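Enoyl-acyl carrier protein reductase (Uncultured bacterium, PDB 6KIA) probably reduces enoyl-acyl carrier protein intermediates in bacterial fatty acid synthesis with NADH, which it binds, and is associated with resistance to triclosan. Local coordinates at residues A[377-380]-A[381-385]. Sequence-based numbering, arbitrary orientation.
Sequences IGTS and DEITK
The backbone carbonyls of I377, G378, T379 and S380 each receive the amide N-H of the residue four places on, so that 377-380 and 381-385 form consecutive turns of one alpha helix. D381 N lies 2.9 Å from I377 O and T384 N lies 3.0 Å from S380 O, the latter bond nearly straight at 170°. The side chains follow the same i to i+4 spacing. I377 and D381 point the same way, the CG2 methyl of I377 lying beside the carboxylate, nearest D381 OD2 at 3.9 Å. Buried I377 packs its aliphatic chain on V300 and R182, while the partly exposed D381 can hold a charge near R182, a long and weak ion pair. T379 turns its methyl and hydroxyl to different tasks. OG1 stands beside the backbone N (chi1 -57°) and bonds back to I375 O; this leaves CG2 anti to that N, running alongside I383 to meet its CD1 at 4.0 Å. The hydroxyl also accepts a hydrogen bond from a water 3.1 Å away, which donates a second to E382 OE1 and so bridges residues three apart. E382 passes over G378, its CG 3.2 Å from G378 O; a glycine leaves no side chain beside the carboxylate. S380 suits a buried place because its small hydroxyl, anti to the backbone N at chi1 170°, finds an acceptor in E303; its side chain lies about 13 Å from the bound NADH. I383, hydrophobic and buried, packs on L342 and I346 of helix 339-351, where T379 also touches Y349. The arrangement is typical of helix-helix packing: T379 and I383 of helix 370-385 face helix 339-351, and at the solvent-exposed margin the salt bridge from E382 OE1 to K345 borders their apolar contact.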
# COMPACT_ATOMS: atom_id res chain seq x y z
N ILE A 377 -16.07 -3.87 -13.76
CA ILE A 377 -16.87 -4.56 -12.77
C ILE A 377 -17.50 -5.82 -13.36
O ILE A 377 -17.58 -6.85 -12.69
CB ILE A 377 -17.97 -3.63 -12.22
CG1 ILE A 377 -17.34 -2.35 -11.67
CG2 ILE A 377 -18.86 -4.36 -11.21
CD1 ILE A 377 -16.66 -2.52 -10.35
N GLY A 378 -17.92 -5.74 -14.63
CA GLY A 378 -18.47 -6.90 -15.31
C GLY A 378 -17.45 -8.04 -15.37
O GLY A 378 -17.76 -9.20 -15.05
N THR A 379 -16.23 -7.70 -15.81
CA THR A 379 -15.18 -8.71 -15.93
C THR A 379 -14.80 -9.30 -14.56
O THR A 379 -14.67 -10.54 -14.40
CB THR A 379 -13.93 -8.11 -16.63
OG1 THR A 379 -14.30 -7.58 -17.93
CG2 THR A 379 -12.86 -9.16 -16.80
N SER A 380 -14.63 -8.43 -13.58
CA SER A 380 -14.28 -8.88 -12.24
C SER A 380 -15.34 -9.86 -11.68
O SER A 380 -15.03 -10.93 -11.14
CB SER A 380 -14.09 -7.67 -11.31
OG SER A 380 -13.96 -8.08 -9.96
N ASP A 381 -16.60 -9.49 -11.84
CA ASP A 381 -17.72 -10.32 -11.40
C ASP A 381 -17.74 -11.69 -12.10
O ASP A 381 -17.94 -12.73 -11.44
CB ASP A 381 -19.03 -9.57 -11.66
CG ASP A 381 -19.34 -8.51 -10.61
OD1 ASP A 381 -18.48 -8.22 -9.74
OD2 ASP A 381 -20.43 -7.92 -10.69
N GLU A 382 -17.56 -11.68 -13.42
CA GLU A 382 -17.54 -12.93 -14.20
C GLU A 382 -16.45 -13.89 -13.73
O GLU A 382 -16.67 -15.11 -13.55
CB GLU A 382 -17.34 -12.65 -15.70
CG GLU A 382 -18.52 -12.01 -16.41
CD GLU A 382 -18.15 -11.45 -17.78
OE1 GLU A 382 -17.12 -11.88 -18.35
OE2 GLU A 382 -18.89 -10.59 -18.30
N ILE A 383 -15.26 -13.33 -13.51
CA ILE A 383 -14.15 -14.18 -13.09
C ILE A 383 -14.43 -14.73 -11.69
O ILE A 383 -14.24 -15.92 -11.44
CB ILE A 383 -12.82 -13.44 -13.14
CG1 ILE A 383 -12.46 -13.21 -14.61
CG2 ILE A 383 -11.74 -14.27 -12.44
CD1 ILE A 383 -11.30 -12.28 -14.79
N THR A 384 -14.92 -13.90 -10.78
CA THR A 384 -15.29 -14.43 -9.47
C THR A 384 -16.32 -15.56 -9.57
O THR A 384 -16.23 -16.56 -8.84
CB THR A 384 -15.81 -13.32 -8.57
OG1 THR A 384 -14.74 -12.40 -8.35
CG2 THR A 384 -16.27 -13.89 -7.24
N LYS A 385 -17.25 -15.45 -10.51
CA LYS A 385 -18.25 -16.51 -10.62
C LYS A 385 -17.69 -17.77 -11.27
O LYS A 385 -18.34 -18.83 -11.21
CB LYS A 385 -19.46 -16.04 -11.43
CG LYS A 385 -20.25 -14.89 -10.83
CD LYS A 385 -21.43 -14.56 -11.75
CE LYS A 385 -21.91 -13.13 -11.60
NZ LYS A 385 -21.49 -12.52 -10.31
O HOH W 1 -15.30 -9.82 -19.81